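Local coordinates for protein pentalenene synthase (PDB 6Q4S) that probably catalyses the magnesium-dependent cyclisation of farnesyl diphosphate to the bicyclic sesquiterpene alcohol 7-epi-alpha-eudesmol, at residues A[27-32]-A[72-77]; A[95-100]-A[118-123]; A[107-112]-A[126-131]. All coordinates share one frame; numbering follows the deposited sequence.

Interaction 1: residues A[27-32]-A[72-77]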
# COMPACT_ATOMS: atom_id res chain seq x y z
N LEU A 27 -18.44 20.38 11.09
CA LEU A 27 -18.13 21.78 10.85
C LEU A 27 -17.27 22.48 11.88
O LEU A 27 -16.48 23.38 11.52
CB LEU A 27 -19.38 22.64 10.58
CG LEU A 27 -20.18 22.23 9.35
CD1 LEU A 27 -21.53 22.98 9.38
CD2 LEU A 27 -19.37 22.51 8.10
N ARG A 28 -17.44 22.13 13.14
CA ARG A 28 -16.55 22.63 14.20
C ARG A 28 -15.14 22.05 14.08
O ARG A 28 -14.15 22.77 14.29
CB ARG A 28 -17.15 22.26 15.55
CG ARG A 28 -18.18 23.35 15.94
CD ARG A 28 -19.33 22.77 16.71
NE ARG A 28 -18.79 22.24 17.92
CZ ARG A 28 -19.19 21.15 18.52
NH1 ARG A 28 -20.18 20.42 18.03
NH2 ARG A 28 -18.56 20.79 19.63
N TRP A 29 -15.09 20.78 13.72
CA TRP A 29 -13.81 20.09 13.50
C TRP A 29 -12.97 20.74 12.40
O TRP A 29 -11.76 20.90 12.57
CB TRP A 29 -14.07 18.63 13.25
CG TRP A 29 -12.82 17.74 13.04
CD1 TRP A 29 -12.15 17.02 14.00
CD2 TRP A 29 -12.19 17.42 11.78
NE1 TRP A 29 -11.13 16.29 13.41
CE2 TRP A 29 -11.15 16.49 12.06
CE3 TRP A 29 -12.42 17.80 10.47
CZ2 TRP A 29 -10.31 15.98 11.05
CZ3 TRP A 29 -11.56 17.30 9.44
CH2 TRP A 29 -10.52 16.40 9.76
N VAL A 30 -13.56 21.12 11.27
CA VAL A 30 -12.74 21.73 10.22
C VAL A 30 -12.04 23.00 10.71
O VAL A 30 -10.88 23.30 10.32
CB VAL A 30 -13.41 21.97 8.82
CG1 VAL A 30 -14.02 20.68 8.29
CG2 VAL A 30 -14.43 23.06 8.82
N TRP A 31 -12.71 23.75 11.57
CA TRP A 31 -12.00 24.86 12.27
C TRP A 31 -10.96 24.49 13.35
O TRP A 31 -9.89 25.05 13.44
CB TRP A 31 -13.06 25.79 12.95
CG TRP A 31 -13.72 26.67 12.02
CD1 TRP A 31 -14.96 26.52 11.46
CD2 TRP A 31 -13.21 27.89 11.54
NE1 TRP A 31 -15.26 27.60 10.66
CE2 TRP A 31 -14.17 28.44 10.68
CE3 TRP A 31 -12.01 28.56 11.72
CZ2 TRP A 31 -13.97 29.64 10.03
CZ3 TRP A 31 -11.82 29.78 11.04
CH2 TRP A 31 -12.78 30.29 10.22
N GLU A 32 -11.28 23.54 14.16
CA GLU A 32 -10.38 23.07 15.21
C GLU A 32 -9.08 22.56 14.54
O GLU A 32 -8.00 22.85 15.01
CB GLU A 32 -11.05 21.92 15.95
CG GLU A 32 -10.26 21.30 17.09
CD GLU A 32 -10.72 19.93 17.52
OE1 GLU A 32 -11.87 19.56 17.24
OE2 GLU A 32 -9.91 19.22 18.17
N TRP A 72 -12.99 12.86 7.16
CA TRP A 72 -12.23 12.26 6.06
C TRP A 72 -12.59 12.80 4.67
O TRP A 72 -11.74 13.31 3.96
CB TRP A 72 -12.47 10.81 6.06
CG TRP A 72 -11.72 10.06 5.06
CD1 TRP A 72 -10.43 10.22 4.69
CD2 TRP A 72 -12.24 9.02 4.30
NE1 TRP A 72 -10.09 9.30 3.73
CE2 TRP A 72 -11.19 8.56 3.45
CE3 TRP A 72 -13.49 8.43 4.22
CZ2 TRP A 72 -11.36 7.47 2.61
CZ3 TRP A 72 -13.67 7.40 3.37
CH2 TRP A 72 -12.61 6.91 2.57
N PHE A 73 -13.88 12.74 4.35
CA PHE A 73 -14.40 13.37 3.16
C PHE A 73 -13.83 14.77 2.94
O PHE A 73 -13.48 15.10 1.84
CB PHE A 73 -15.92 13.52 3.24
CG PHE A 73 -16.67 12.74 2.24
CD1 PHE A 73 -17.05 13.32 1.06
CD2 PHE A 73 -17.12 11.46 2.51
CE1 PHE A 73 -17.79 12.62 0.13
CE2 PHE A 73 -17.92 10.76 1.61
CZ PHE A 73 -18.23 11.33 0.42
N SER A 74 -13.79 15.60 3.98
CA SER A 74 -13.33 16.92 3.80
C SER A 74 -11.85 17.01 3.38
O SER A 74 -11.48 18.00 2.74
CB SER A 74 -13.57 17.80 5.06
OG SER A 74 -12.72 17.46 6.13
N LEU A 75 -11.02 16.02 3.79
CA LEU A 75 -9.56 16.06 3.61
C LEU A 75 -9.22 16.09 2.15
O LEU A 75 -8.50 16.96 1.71
CB LEU A 75 -8.81 14.87 4.27
CG LEU A 75 -8.93 14.98 5.77
CD1 LEU A 75 -8.27 13.84 6.50
CD2 LEU A 75 -8.43 16.31 6.25
N ALA A 76 -9.79 15.16 1.42
CA ALA A 76 -9.57 15.09 0.02
C ALA A 76 -10.01 16.35 -0.72
O ALA A 76 -9.31 16.82 -1.59
CB ALA A 76 -10.30 13.89 -0.53
N PHE A 77 -11.20 16.85 -0.44
CA PHE A 77 -11.72 18.00 -1.14
C PHE A 77 -11.06 19.31 -0.76
O PHE A 77 -11.00 20.24 -1.55
CB PHE A 77 -13.22 18.14 -0.92
CG PHE A 77 -14.05 17.15 -1.69
CD1 PHE A 77 -14.20 15.81 -1.24
CD2 PHE A 77 -14.72 17.54 -2.85
CE1 PHE A 77 -14.96 14.89 -1.96
CE2 PHE A 77 -15.50 16.61 -3.58
CZ PHE A 77 -15.63 15.30 -3.12
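W29 meets S74 and L75 with the rim of its indole. The six-membered ring of W29 leads. Its CZ3 lies 3.5 Å from S74 OG, and its CH2 lies 4.1 Å from L75 CD2. Both partners sit at the ring edge, near its plane, so neither packs over a face. The W29 and L75 side chains cross at about a right angle, and one methyl branch of the leucine does the touching. With chi1 at -178° the W29 indole swings away from its backbone N and out to helix 63-79. V30 adds a smaller contact, with its CG1 methyl 4.1 Å from S74 OG. The serine oxygen therefore has a ring edge and a methyl group as neighbours.

These side chains join helix 19-32 to helix 63-79. The two segments cross at -52°, with their axes 11.1 Å apart at closest approach. V30 and S74 have the nearest CA atoms, at 8.0 Å. The W29 indole reaches across this spacing. Helix 118-131 completes the packing: V126 touches W29, while A122 and W123 touch L75. This is helix-to-helix packing in the all-helical terpene synthase fold. Helix 63-79 runs directly into the DDXXD motif, and the L75 side chain is about 10 Å from that of D80, a probable magnesium ligand.

No hydrogen bond links the two segments. The two side-chain polar groups of the contact have partners outside the two segments. S74 OG bonds to N71 O one turn back in its own helix, and W29 NE1 bonds to E125 OE2 on helix 118-131. The indole N-H is thus used on a different side from the rim that meets S74. The buried contact itself rests on van der Waals packing, with the serine hydroxyl tied to its own helix.

Interaction 2: residues A[95-100]-A[118-123]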
# COMPACT_ATOMS: atom_id res chain seq x y z
N ALA A 95 2.93 17.28 -4.09
CA ALA A 95 3.47 15.94 -4.12
C ALA A 95 4.01 15.56 -2.83
O ALA A 95 3.86 14.41 -2.42
CB ALA A 95 4.58 15.79 -5.18
N GLU A 96 4.71 16.49 -2.19
CA GLU A 96 5.27 16.30 -0.88
C GLU A 96 4.21 15.96 0.20
O GLU A 96 4.39 15.04 1.02
CB GLU A 96 6.15 17.49 -0.48
CG GLU A 96 6.77 17.39 0.89
CD GLU A 96 7.76 18.53 1.29
OE1 GLU A 96 7.71 19.69 0.75
OE2 GLU A 96 8.57 18.23 2.21
N VAL A 97 3.10 16.71 0.18
CA VAL A 97 2.06 16.51 1.16
C VAL A 97 1.28 15.25 0.85
O VAL A 97 1.02 14.48 1.77
CB VAL A 97 1.13 17.77 1.25
CG1 VAL A 97 -0.05 17.46 2.14
CG2 VAL A 97 1.96 18.94 1.78
N ALA A 98 1.02 14.99 -0.43
CA ALA A 98 0.32 13.79 -0.83
C ALA A 98 1.03 12.55 -0.37
O ALA A 98 0.40 11.59 0.09
CB ALA A 98 0.11 13.69 -2.32
N ARG A 99 2.35 12.55 -0.52
CA ARG A 99 3.16 11.39 -0.09
C ARG A 99 3.15 11.17 1.40
O ARG A 99 3.25 10.03 1.83
CB ARG A 99 4.61 11.52 -0.60
CG ARG A 99 4.60 11.35 -2.10
CD ARG A 99 5.93 11.47 -2.81
NE ARG A 99 5.76 11.24 -4.25
CZ ARG A 99 6.76 10.96 -5.10
NH1 ARG A 99 8.01 10.89 -4.65
NH2 ARG A 99 6.51 10.74 -6.36
N GLU A 100 3.02 12.23 2.21
CA GLU A 100 2.83 12.09 3.66
C GLU A 100 1.48 11.46 3.91
O GLU A 100 1.36 10.51 4.69
CB GLU A 100 2.95 13.46 4.41
CG GLU A 100 2.84 13.35 5.91
CD GLU A 100 4.03 12.64 6.53
OE1 GLU A 100 3.87 11.71 7.35
OE2 GLU A 100 5.17 13.03 6.20
N PRO A 118 -1.66 21.37 8.57
CA PRO A 118 -2.98 21.02 9.06
C PRO A 118 -3.55 19.73 8.44
O PRO A 118 -4.07 18.87 9.16
CB PRO A 118 -3.83 22.25 8.65
CG PRO A 118 -2.85 23.37 8.69
CD PRO A 118 -1.55 22.79 8.20
N ILE A 119 -3.47 19.58 7.12
CA ILE A 119 -4.02 18.38 6.47
C ILE A 119 -3.37 17.06 6.94
O ILE A 119 -4.08 16.07 7.16
CB ILE A 119 -4.00 18.51 4.96
CG1 ILE A 119 -4.90 17.44 4.34
CG2 ILE A 119 -2.60 18.35 4.39
CD1 ILE A 119 -5.51 17.96 3.07
N THR A 120 -2.05 17.05 7.19
CA THR A 120 -1.36 15.78 7.51
C THR A 120 -1.64 15.41 8.93
O THR A 120 -1.84 14.25 9.25
CB THR A 120 0.15 15.82 7.21
OG1 THR A 120 0.86 16.84 7.96
CG2 THR A 120 0.36 16.06 5.73
N LEU A 121 -1.73 16.41 9.80
CA LEU A 121 -2.15 16.18 11.18
C LEU A 121 -3.57 15.70 11.28
O LEU A 121 -3.85 14.80 12.06
CB LEU A 121 -1.95 17.46 12.02
CG LEU A 121 -0.46 17.87 12.13
CD1 LEU A 121 -0.37 19.36 12.46
CD2 LEU A 121 0.31 17.03 13.15
N ALA A 122 -4.46 16.29 10.49
CA ALA A 122 -5.85 15.88 10.42
C ALA A 122 -5.94 14.46 9.97
O ALA A 122 -6.66 13.66 10.58
CB ALA A 122 -6.66 16.78 9.52
N TRP A 123 -5.23 14.13 8.90
CA TRP A 123 -5.25 12.75 8.44
C TRP A 123 -4.63 11.78 9.41
O TRP A 123 -5.16 10.70 9.60
CB TRP A 123 -4.61 12.65 7.03
CG TRP A 123 -4.55 11.29 6.42
CD1 TRP A 123 -3.42 10.74 5.88
CD2 TRP A 123 -5.60 10.30 6.25
NE1 TRP A 123 -3.70 9.50 5.36
CE2 TRP A 123 -5.02 9.20 5.58
CE3 TRP A 123 -6.95 10.23 6.57
CZ2 TRP A 123 -5.74 8.03 5.25
CZ3 TRP A 123 -7.67 9.07 6.24
CH2 TRP A 123 -7.05 7.97 5.61
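V97 packs against I119 and T120 through a single methyl group, CG1. This is the tight part of the contact. V97 CG1 lies 3.5 Å from I119 CG2 and 3.9 Å from T120 CG2, so it touches the two methyls of consecutive residues. A chi1 of 173° points the CG1 branch of V97 at helix 118-131. One turn further along, E100 uses its aliphatic part. Its CG lies 3.7 Å from T120 CG2, and the two side chains cross at about a right angle. T120 CG2 therefore serves both V97 and E100. In E100 the bend at chi2 (69°) turns the carboxylate away from the threonine.

The packing is looser at W123, whose ring comes no nearer than 4.9 Å to the other segment. Its NE1 is instead bonded to L101 O, just beyond that segment. The flanks carry E96 and L121, both solvent-exposed, and neither joins the contact.

The two segments run nearly parallel, at 9°, with axes 9.9 Å apart. They belong to helices 90-103 and 118-131, neighbours in the terpene synthase fold. F79, at the end of helix 63-79, touches both V97 and I119, and V97 also packs on F83 of the DDXXD motif.

The polar ends turn to other partners. E100 OE1 forms a salt bridge with R107. Its OE2 takes V115 N and a salt bridge from R99 of the second subunit. T120 OG1 is hydrogen-bonded to V115 O and C117 N. The contact thus separates two kinds of chemistry: methyl and methylene groups hold the helices together, while a buried carboxylate, probably kept ionised by its arginines, ties in the connecting loop and the subunit interface.

Interaction 3: residues A[107-112]-A[126-131]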
# COMPACT_ATOMS: atom_id res chain seq x y z
N ARG A 107 2.15 3.22 8.65
CA ARG A 107 2.92 3.39 9.89
C ARG A 107 1.92 3.21 11.08
O ARG A 107 0.71 3.31 10.87
CB ARG A 107 3.62 4.76 9.79
CG ARG A 107 3.21 5.80 10.75
CD ARG A 107 3.06 7.22 10.29
NE ARG A 107 4.15 7.85 9.64
CZ ARG A 107 3.99 8.98 8.96
NH1 ARG A 107 2.81 9.63 8.90
NH2 ARG A 107 5.03 9.48 8.33
N PRO A 108 2.39 2.88 12.29
CA PRO A 108 1.40 2.59 13.34
C PRO A 108 0.46 3.78 13.61
O PRO A 108 0.82 4.93 13.48
CB PRO A 108 2.27 2.24 14.55
CG PRO A 108 3.46 1.59 13.90
CD PRO A 108 3.76 2.52 12.75
N ALA A 109 -0.77 3.46 13.90
CA ALA A 109 -1.78 4.47 14.15
C ALA A 109 -1.33 5.32 15.33
O ALA A 109 -0.76 4.78 16.29
CB ALA A 109 -3.08 3.78 14.47
N GLY A 110 -1.47 6.63 15.23
CA GLY A 110 -1.05 7.52 16.31
C GLY A 110 0.32 8.11 16.14
O GLY A 110 0.62 9.10 16.78
N SER A 111 1.15 7.56 15.25
CA SER A 111 2.37 8.23 14.88
C SER A 111 2.20 9.58 14.23
O SER A 111 1.34 9.76 13.38
CB SER A 111 3.15 7.40 13.87
OG SER A 111 3.31 6.09 14.34
N PRO A 112 3.08 10.52 14.56
CA PRO A 112 3.09 11.84 13.98
C PRO A 112 3.63 11.82 12.56
O PRO A 112 4.54 11.03 12.26
CB PRO A 112 4.11 12.61 14.84
CG PRO A 112 5.01 11.57 15.37
CD PRO A 112 4.21 10.32 15.48
N VAL A 126 -7.55 11.01 11.64
CA VAL A 126 -8.65 10.30 11.02
C VAL A 126 -8.32 8.87 10.79
O VAL A 126 -9.19 8.01 10.99
CB VAL A 126 -9.17 11.03 9.76
CG1 VAL A 126 -10.07 10.19 8.86
CG2 VAL A 126 -9.85 12.32 10.16
N TRP A 127 -7.09 8.60 10.36
CA TRP A 127 -6.69 7.22 10.04
C TRP A 127 -6.72 6.32 11.27
O TRP A 127 -7.15 5.22 11.20
CB TRP A 127 -5.30 7.16 9.38
CG TRP A 127 -4.78 5.76 9.27
CD1 TRP A 127 -3.76 5.22 9.98
CD2 TRP A 127 -5.32 4.71 8.48
NE1 TRP A 127 -3.61 3.89 9.67
CE2 TRP A 127 -4.55 3.55 8.74
CE3 TRP A 127 -6.39 4.62 7.60
CZ2 TRP A 127 -4.79 2.34 8.13
CZ3 TRP A 127 -6.64 3.40 7.02
CH2 TRP A 127 -5.81 2.29 7.25
N LYS A 128 -6.34 6.84 12.42
CA LYS A 128 -6.44 6.12 13.66
C LYS A 128 -7.87 5.64 13.93
O LYS A 128 -8.08 4.47 14.28
CB LYS A 128 -5.93 7.01 14.77
CG LYS A 128 -6.02 6.38 16.18
CD LYS A 128 -5.35 7.29 17.20
CE LYS A 128 -6.02 8.67 17.23
NZ LYS A 128 -5.44 9.51 18.32
N TYR A 129 -8.87 6.50 13.68
CA TYR A 129 -10.28 6.03 13.81
C TYR A 129 -10.77 5.14 12.69
O TYR A 129 -11.50 4.18 12.92
CB TYR A 129 -11.20 7.22 13.91
CG TYR A 129 -10.99 8.01 15.19
CD1 TYR A 129 -11.14 7.41 16.43
CD2 TYR A 129 -10.62 9.36 15.15
CE1 TYR A 129 -10.95 8.13 17.60
CE2 TYR A 129 -10.44 10.09 16.32
CZ TYR A 129 -10.60 9.46 17.54
OH TYR A 129 -10.41 10.15 18.69
N LEU A 130 -10.43 5.52 11.45
CA LEU A 130 -10.89 4.75 10.31
C LEU A 130 -10.32 3.35 10.34
O LEU A 130 -11.01 2.37 9.97
CB LEU A 130 -10.47 5.51 9.06
CG LEU A 130 -11.25 5.45 7.78
CD1 LEU A 130 -12.65 5.99 7.98
CD2 LEU A 130 -10.50 6.29 6.76
N SER A 131 -9.06 3.18 10.77
CA SER A 131 -8.46 1.81 10.84
C SER A 131 -8.87 0.98 12.08
O SER A 131 -8.62 -0.24 12.15
CB SER A 131 -6.93 1.89 10.82
OG SER A 131 -6.40 2.60 11.92
O HOH W 1 -1.53 2.14 10.45
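W127 faces R107 across a bridging water at the edge of its indole. Water 1 lies in the ring plane, accepts from W127 NE1 at 2.8 Å and donates to R107 O at 2.6 Å. On one face of the W127 ring sits S131 CB, 3.4 Å above the plane and offset toward the rim. The rings of W127 and F142 also meet, with F142 coming from helix 136-161. The guanidinium of R107 has P112 O over the centre of one face.

The loop between helices 90-103 and 118-131 here folds into a type II beta turn from P108 to S111. G110 holds the third position with a positive phi (96°), which suits glycine. S111 N and S111 OG both reach P108 O, from the same face of its plane. The hydroxyl bond is 2.9 Å from S111 OG to P108 O, at 127° to the C=O.

The turn puts A109 CB against helix 118-131, 4.2 Å from K128 CA and 4.3 Å from K128 CG. The exposed lysine chain lies beside G110, with K128 CD 4.4 Å from G110 N, and then bends away. S131 OG, also near A109 CB, bends back (chi1 62°) to donate to W127 O at 2.8 Å. That carbonyl also accepts from S131 N.

How the interactions relate
Helix 118-131 connects all three contacts. Its early turns form interaction 2 and its last turns interaction 3, while interaction 1 packs against it through W72, L75 and W29. W72 CD1 lies 3.4 Å from W123 CZ3, and W29 CZ2 lies 3.8 Å from V126 CG2. Interactions 2 and 3 are joined by the salt bridge between E100 OE1 and R107 NH2, 2.7 Å long, and both touch the second subunit. Their centres are about 13 Å apart. Interactions 1 and 2 lie nearer the probable magnesium site: the I119 side chain is about 8 Å from that of D80. Interaction 3 lies away from it.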